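Local coordinates for protein AimR transcriptional regulator (Bacillus phage phi3T, PDB 5ZVV) that activates transcription of the phage aimX locus as a dimer, favouring lytic growth, until the arbitrium peptide turns it into an inactive monomer and lysogeny follows, at residues I128-A133 with M156-N161; R121-N126 with N152-Y157; Q15-L20 with E27-F32. All coordinates share one frame; numbering follows the deposited sequence.

Contact 1. Residues I128-A133 with M156-N161; sequences ISLNDA and MYAYLN
L130 swings CG anti to its backbone N (chi1 -169°), which carries both methyl groups out to helix 145-161, while Y159, with chi1 at -73°, lays its ring back along its own helix to meet them. The two helices belong to the all-helical, TPR-related scaffold of AimR, and the pair meets near the start of helix 130-139. The leucine and tyrosine side chains cross at about a right angle. Leucine suits the place because its two branches divide the work: CD1 rests 3.5 Å from Y159 CE1, and CD2 reaches 3.4 Å from the phenol oxygen Y159 OH. A158 offers a single methyl, small enough for a leucine methyl to rest against it. Dispersion and the exclusion of water hold the contact, with no hydrogen bond crossing it. Y159 also packs against M168 and T171 of helix 165-173. S129 caps the helix that carries L130, its OG accepting a weak bond from N131 N, and N131 itself touches I134 of the second subunit. CD1 of L130 also lies 3.7 Å from A158 CB, so one methyl touches both partners.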
# COMPACT_ATOMS: atom_id res chain seq x y z
N ILE A 128 -12.07 -14.70 -2.32
CA ILE A 128 -11.94 -13.93 -3.55
C ILE A 128 -10.74 -13.00 -3.39
O ILE A 128 -10.36 -12.63 -2.28
CB ILE A 128 -13.23 -13.13 -3.87
CG1 ILE A 128 -13.21 -12.64 -5.32
CG2 ILE A 128 -13.40 -11.97 -2.90
CD1 ILE A 128 -14.40 -11.77 -5.67
N SER A 129 -10.13 -12.66 -4.52
CA SER A 129 -9.04 -11.69 -4.50
C SER A 129 -9.59 -10.28 -4.31
O SER A 129 -10.76 -9.99 -4.59
CB SER A 129 -8.23 -11.77 -5.80
OG SER A 129 -7.33 -10.68 -5.89
N LEU A 130 -8.73 -9.40 -3.80
CA LEU A 130 -9.13 -8.00 -3.62
C LEU A 130 -9.39 -7.34 -4.97
O LEU A 130 -10.40 -6.64 -5.15
CB LEU A 130 -8.04 -7.26 -2.84
CG LEU A 130 -8.38 -5.86 -2.33
CD1 LEU A 130 -7.77 -5.67 -0.95
CD2 LEU A 130 -7.88 -4.80 -3.29
N ASN A 131 -8.49 -7.55 -5.93
CA ASN A 131 -8.73 -7.03 -7.28
C ASN A 131 -9.91 -7.73 -7.94
O ASN A 131 -10.65 -7.10 -8.70
CB ASN A 131 -7.46 -7.17 -8.13
CG ASN A 131 -6.35 -6.26 -7.67
OD1 ASN A 131 -6.35 -5.77 -6.54
ND2 ASN A 131 -5.38 -6.02 -8.55
N ASP A 132 -10.09 -9.02 -7.67
CA ASP A 132 -11.28 -9.72 -8.15
C ASP A 132 -12.54 -9.13 -7.54
O ASP A 132 -13.59 -9.09 -8.19
CB ASP A 132 -11.18 -11.21 -7.84
CG ASP A 132 -10.24 -11.95 -8.76
OD1 ASP A 132 -9.73 -11.33 -9.71
OD2 ASP A 132 -10.03 -13.16 -8.54
N ALA A 133 -12.46 -8.68 -6.29
CA ALA A 133 -13.59 -8.01 -5.67
C ALA A 133 -13.84 -6.65 -6.30
O ALA A 133 -14.99 -6.21 -6.40
CB ALA A 133 -13.37 -7.87 -4.16
N MSE A 156 -11.70 -1.51 3.01
CA MSE A 156 -10.86 -1.13 4.14
C MSE A 156 -10.61 -2.30 5.09
O MSE A 156 -9.54 -2.39 5.69
CB MSE A 156 -11.49 0.03 4.91
CG MSE A 156 -11.62 1.31 4.11
SE MSE A 156 -12.42 2.75 5.14
CE MSE A 156 -11.00 3.02 6.45
N TYR A 157 -11.61 -3.17 5.22
CA TYR A 157 -11.42 -4.36 6.06
C TYR A 157 -10.37 -5.29 5.46
O TYR A 157 -9.51 -5.80 6.19
CB TYR A 157 -12.75 -5.10 6.24
CG TYR A 157 -13.78 -4.32 7.03
CD1 TYR A 157 -13.64 -4.16 8.41
CD2 TYR A 157 -14.89 -3.76 6.42
CE1 TYR A 157 -14.58 -3.45 9.14
CE2 TYR A 157 -15.83 -3.06 7.14
CZ TYR A 157 -15.67 -2.90 8.50
OH TYR A 157 -16.60 -2.20 9.22
N ALA A 158 -10.42 -5.51 4.15
CA ALA A 158 -9.42 -6.36 3.50
C ALA A 158 -8.03 -5.74 3.59
O ALA A 158 -7.06 -6.42 3.93
CB ALA A 158 -9.81 -6.60 2.04
N TYR A 159 -7.93 -4.43 3.30
CA TYR A 159 -6.65 -3.74 3.44
C TYR A 159 -6.13 -3.82 4.87
O TYR A 159 -4.92 -3.98 5.09
CB TYR A 159 -6.79 -2.28 3.01
CG TYR A 159 -6.92 -2.07 1.52
CD1 TYR A 159 -6.07 -2.72 0.63
CD2 TYR A 159 -7.89 -1.22 1.00
CE1 TYR A 159 -6.18 -2.53 -0.73
CE2 TYR A 159 -8.01 -1.02 -0.36
CZ TYR A 159 -7.15 -1.68 -1.22
OH TYR A 159 -7.27 -1.49 -2.58
N LEU A 160 -7.03 -3.71 5.85
CA LEU A 160 -6.64 -3.95 7.23
C LEU A 160 -6.17 -5.38 7.43
O LEU A 160 -5.19 -5.63 8.15
CB LEU A 160 -7.81 -3.64 8.17
CG LEU A 160 -7.62 -4.05 9.64
CD1 LEU A 160 -6.53 -3.22 10.29
CD2 LEU A 160 -8.94 -3.93 10.40
N ASN A 161 -6.84 -6.34 6.79
CA ASN A 161 -6.47 -7.74 6.96
C ASN A 161 -5.08 -8.02 6.41
O ASN A 161 -4.39 -8.92 6.90
CB ASN A 161 -7.51 -8.64 6.29
CG ASN A 161 -7.28 -10.11 6.59
OD1 ASN A 161 -7.51 -10.57 7.71
ND2 ASN A 161 -6.83 -10.86 5.59

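Contact 2. Residues R121-N126 with N152-Y157; sequences RKLNKN and NAMLMY
L123 points its isobutyl group from the last turn of helix 108-124 at helix 145-161, where M154 and L155 receive it in a buried join within the TPR-like helical array. The three side chains converge from different directions. M154, a selenomethionine in this crystal, has its CB turned toward L123, and its chain then runs nearly straight (chi2 -178°, chi3 -167°), so that CE comes alongside the leucine methyl. L155 leaves its helix the other way, and only its branched end returns to the contact. Long, unbranched methionine can reach across to helix 108-124, touching V116, L119 and H120, while the leucines meet its methyl end. L123 CD1 stands 4.3 Å from M154 CE, a loose van der Waals approach without a polar component. N131 of the second subunit also packs against L155, which places this join beside a subunit contact. Helix 108-124 stops just after L123: N126 takes a positive phi (55°) in a Schellman motif, its N bonding to L123 O at 3.1 Å. Asparagine fits this left-handed backbone position readily. R121 of the same turn forms a salt bridge with D96 of helix 92-103. The meeting methyl groups form a nearly equilateral triangle, with L123 CD1 4.4 Å from L155 CD2 and M154 CE also 4.4 Å from L155 CD2.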
# COMPACT_ATOMS: atom_id res chain seq x y z
N ARG A 121 -18.36 -10.65 2.10
CA ARG A 121 -18.19 -11.88 2.86
C ARG A 121 -17.12 -12.78 2.25
O ARG A 121 -16.36 -13.44 2.97
CB ARG A 121 -19.53 -12.62 2.96
CG ARG A 121 -20.52 -11.91 3.86
CD ARG A 121 -20.07 -12.00 5.30
NE ARG A 121 -20.14 -13.38 5.79
CZ ARG A 121 -19.30 -13.91 6.67
NH1 ARG A 121 -18.31 -13.18 7.17
NH2 ARG A 121 -19.44 -15.17 7.04
N LYS A 122 -17.05 -12.83 0.92
CA LYS A 122 -15.99 -13.59 0.27
C LYS A 122 -14.62 -13.00 0.59
O LYS A 122 -13.63 -13.74 0.69
CB LYS A 122 -16.21 -13.64 -1.24
CG LYS A 122 -17.39 -14.51 -1.65
CD LYS A 122 -17.58 -14.48 -3.16
CE LYS A 122 -18.77 -15.33 -3.57
NZ LYS A 122 -19.04 -15.25 -5.03
N LEU A 123 -14.54 -11.68 0.77
CA LEU A 123 -13.29 -11.07 1.22
C LEU A 123 -12.99 -11.43 2.66
O LEU A 123 -11.84 -11.68 3.02
CB LEU A 123 -13.35 -9.55 1.04
CG LEU A 123 -13.17 -9.01 -0.38
CD1 LEU A 123 -13.49 -7.52 -0.42
CD2 LEU A 123 -11.76 -9.26 -0.88
N ASN A 124 -14.02 -11.46 3.52
CA ASN A 124 -13.82 -11.85 4.91
C ASN A 124 -13.23 -13.26 5.01
O ASN A 124 -12.33 -13.50 5.81
CB ASN A 124 -15.14 -11.79 5.68
CG ASN A 124 -15.71 -10.38 5.75
OD1 ASN A 124 -16.91 -10.20 6.01
ND2 ASN A 124 -14.87 -9.38 5.52
N LYS A 125 -13.73 -14.18 4.19
CA LYS A 125 -13.27 -15.56 4.20
C LYS A 125 -12.05 -15.80 3.30
O LYS A 125 -11.58 -16.93 3.21
CB LYS A 125 -14.40 -16.50 3.75
CG LYS A 125 -15.70 -16.33 4.50
CD LYS A 125 -16.82 -17.05 3.77
CE LYS A 125 -18.15 -16.90 4.48
NZ LYS A 125 -19.24 -17.52 3.68
N ASN A 126 -11.54 -14.75 2.65
CA ASN A 126 -10.44 -14.87 1.69
C ASN A 126 -10.77 -15.88 0.59
O ASN A 126 -9.93 -16.68 0.18
CB ASN A 126 -9.12 -15.23 2.40
CG ASN A 126 -7.91 -15.03 1.50
OD1 ASN A 126 -8.02 -14.49 0.40
ND2 ASN A 126 -6.75 -15.48 1.98
N ASN A 152 -16.89 0.44 -1.47
CA ASN A 152 -15.58 1.01 -1.18
C ASN A 152 -15.17 0.84 0.27
O ASN A 152 -14.03 0.46 0.55
CB ASN A 152 -15.56 2.49 -1.57
CG ASN A 152 -15.51 2.70 -3.07
OD1 ASN A 152 -14.46 2.51 -3.69
ND2 ASN A 152 -16.63 3.08 -3.66
N ALA A 153 -16.09 1.09 1.21
CA ALA A 153 -15.77 0.95 2.63
C ALA A 153 -15.37 -0.48 2.98
O ALA A 153 -14.52 -0.68 3.85
CB ALA A 153 -16.97 1.39 3.48
N MSE A 154 -15.95 -1.47 2.31
CA MSE A 154 -15.64 -2.87 2.58
C MSE A 154 -14.19 -3.20 2.23
O MSE A 154 -13.62 -4.15 2.76
CB MSE A 154 -16.58 -3.78 1.80
CG MSE A 154 -16.27 -3.87 0.32
SE MSE A 154 -17.54 -4.99 -0.63
CE MSE A 154 -16.60 -5.20 -2.33
N LEU A 155 -13.62 -2.42 1.31
CA LEU A 155 -12.23 -2.65 0.92
C LEU A 155 -11.28 -2.36 2.08
O LEU A 155 -10.18 -2.91 2.13
CB LEU A 155 -11.87 -1.78 -0.29
CG LEU A 155 -12.61 -2.07 -1.59
CD1 LEU A 155 -12.08 -1.18 -2.71
CD2 LEU A 155 -12.49 -3.54 -1.98
N MSE A 156 -11.70 -1.51 3.01
CA MSE A 156 -10.86 -1.13 4.14
C MSE A 156 -10.61 -2.30 5.09
O MSE A 156 -9.54 -2.39 5.69
CB MSE A 156 -11.49 0.03 4.91
CG MSE A 156 -11.62 1.31 4.11
SE MSE A 156 -12.42 2.75 5.14
CE MSE A 156 -11.00 3.02 6.45
N TYR A 157 -11.61 -3.17 5.22
CA TYR A 157 -11.42 -4.36 6.06
C TYR A 157 -10.37 -5.29 5.46
O TYR A 157 -9.51 -5.80 6.19
CB TYR A 157 -12.75 -5.10 6.24
CG TYR A 157 -13.78 -4.32 7.03
CD1 TYR A 157 -13.64 -4.16 8.41
CD2 TYR A 157 -14.89 -3.76 6.42
CE1 TYR A 157 -14.58 -3.45 9.14
CE2 TYR A 157 -15.83 -3.06 7.14
CZ TYR A 157 -15.67 -2.90 8.50
OH TYR A 157 -16.60 -2.20 9.22

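Contact 3. Residues Q15-L20 with E27-F32; sequences QLAARL and EKVNGF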
# COMPACT_ATOMS: atom_id res chain seq x y z
N GLN A 15 -44.79 1.46 33.33
CA GLN A 15 -43.71 2.41 33.09
C GLN A 15 -42.80 1.94 31.97
O GLN A 15 -42.31 2.76 31.17
CB GLN A 15 -42.91 2.64 34.38
CG GLN A 15 -43.68 3.38 35.47
CD GLN A 15 -44.65 2.48 36.22
OE1 GLN A 15 -44.41 1.28 36.37
NE2 GLN A 15 -45.75 3.06 36.69
N LEU A 16 -42.56 0.63 31.88
CA LEU A 16 -41.78 0.10 30.77
C LEU A 16 -42.50 0.28 29.45
O LEU A 16 -41.88 0.64 28.44
CB LEU A 16 -41.46 -1.38 31.01
CG LEU A 16 -40.70 -2.11 29.91
CD1 LEU A 16 -39.28 -1.57 29.79
CD2 LEU A 16 -40.70 -3.61 30.15
N ALA A 17 -43.82 0.03 29.43
CA ALA A 17 -44.59 0.25 28.22
C ALA A 17 -44.56 1.71 27.80
O ALA A 17 -44.46 2.02 26.60
CB ALA A 17 -46.03 -0.22 28.42
N ALA A 18 -44.63 2.63 28.77
CA ALA A 18 -44.61 4.05 28.45
C ALA A 18 -43.25 4.49 27.94
O ALA A 18 -43.17 5.25 26.97
CB ALA A 18 -45.01 4.86 29.68
N ARG A 19 -42.17 4.01 28.56
CA ARG A 19 -40.84 4.45 28.15
C ARG A 19 -40.42 3.82 26.82
O ARG A 19 -39.71 4.46 26.03
CB ARG A 19 -39.81 4.14 29.24
CG ARG A 19 -39.51 2.67 29.45
CD ARG A 19 -38.37 2.48 30.45
NE ARG A 19 -38.77 2.84 31.81
CZ ARG A 19 -39.07 1.96 32.76
NH1 ARG A 19 -39.43 2.37 33.97
NH2 ARG A 19 -39.00 0.65 32.51
N LEU A 20 -40.85 2.59 26.55
CA LEU A 20 -40.55 1.96 25.26
C LEU A 20 -41.41 2.54 24.15
O LEU A 20 -40.93 2.74 23.03
CB LEU A 20 -40.74 0.45 25.35
CG LEU A 20 -39.55 -0.35 25.88
CD1 LEU A 20 -39.89 -1.83 25.98
CD2 LEU A 20 -38.35 -0.14 24.98
N GLU A 27 -47.09 8.07 22.03
CA GLU A 27 -47.61 8.58 23.28
C GLU A 27 -48.56 7.62 23.90
O GLU A 27 -48.68 7.58 25.08
CB GLU A 27 -48.34 9.85 23.07
CG GLU A 27 -47.51 11.03 23.40
CD GLU A 27 -48.29 12.12 24.07
OE1 GLU A 27 -48.28 12.17 25.31
OE2 GLU A 27 -48.92 12.91 23.32
N LYS A 28 -49.24 6.86 23.09
CA LYS A 28 -50.17 5.84 23.54
C LYS A 28 -49.59 4.46 23.27
O LYS A 28 -49.07 4.19 22.18
CB LYS A 28 -51.53 5.98 22.85
CG LYS A 28 -52.29 7.25 23.23
CD LYS A 28 -52.82 7.18 24.65
CE LYS A 28 -53.66 8.40 24.99
NZ LYS A 28 -54.30 8.30 26.33
N VAL A 29 -49.68 3.58 24.27
CA VAL A 29 -49.10 2.24 24.15
C VAL A 29 -49.79 1.42 23.07
O VAL A 29 -49.20 0.47 22.55
CB VAL A 29 -49.15 1.51 25.51
CG1 VAL A 29 -48.28 2.22 26.53
CG2 VAL A 29 -50.59 1.40 26.01
N ASN A 30 -51.03 1.77 22.70
CA ASN A 30 -51.73 0.99 21.69
C ASN A 30 -51.11 1.17 20.32
O ASN A 30 -50.93 0.19 19.58
CB ASN A 30 -53.21 1.37 21.67
CG ASN A 30 -54.11 0.22 22.09
OD1 ASN A 30 -54.30 -0.03 23.28
ND2 ASN A 30 -54.66 -0.49 21.11
N GLY A 31 -50.76 2.40 19.95
CA GLY A 31 -50.07 2.61 18.69
C GLY A 31 -48.70 1.96 18.66
O GLY A 31 -48.24 1.51 17.62
N PHE A 32 -48.04 1.92 19.82
CA PHE A 32 -46.75 1.24 19.92
C PHE A 32 -46.90 -0.26 19.70
O PHE A 32 -46.14 -0.86 18.93
CB PHE A 32 -46.13 1.54 21.28
CG PHE A 32 -44.90 0.74 21.57
CD1 PHE A 32 -43.74 0.93 20.84
CD2 PHE A 32 -44.90 -0.19 22.60
CE1 PHE A 32 -42.60 0.20 21.12
CE2 PHE A 32 -43.76 -0.93 22.88
CZ PHE A 32 -42.61 -0.73 22.14
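A17 and V29 bring the two backbones closest, their CA atoms 6.4 Å apart, and the chains have spread to 8.2 Å between the CA atoms of L20 and F32. Residues 15-20 are a continuous part of helix 14-24, with regular bonds such as L20 N to L16 O. Residues 27-32 enter helix 29-36 through K28 at the N-cap position, where the bond from F32 N to K28 O is weak. Small side chains suit the near end: A17 offers a bare CB, and V29 CG1 settles on it at 3.8 Å. The same valine methyl lies equally near the carbonyl oxygen, A17 O. Two helices joined by a short turn and packed in this way, within an N-terminal group of four, are consistent with the helix-turn-helix of a DNA-binding domain, as expected of a transcriptional activator. Where the backbones part, a larger group takes over. With chi1 at 171°, F32 turns its ring away from its own backbone N and across to helix 14-24. L20 lies over one ring face with its backbone, the carbonyl carbon C being 4.0 Å above the plane and displaced toward the rim. L20 CB meets the far end of the ring, 3.9 Å from F32 CZ. Both residues are buried: C10 of helix 2-11 and I52 of helix 47-56 touch L20 and F32 alike, and I6 adds to the apolar surround of the phenyl group. The oxygen L20 O approaches F32 CE1 to 3.6 Å.

From the N terminus, contact 3 comes first and closes a short loop of six residues between neighbouring helices, and both its segments lie before either of the others opens along the chain. Its centre lies about 46 Å from that of contact 1 and about 41 Å from that of contact 2. Those two loops interlock rather than nest: contact 2 (121-126 with 152-157) both opens and closes ahead of contact 1 (128-133 with 156-161), and both end on helix 145-161, sharing M156 and Y157. Contact 2 ties helix 108-124 to it and contact 1 ties helix 130-139, so three helices meet there. L123 joins the two directly, its CD1 lying 3.8 Å from A133 CB.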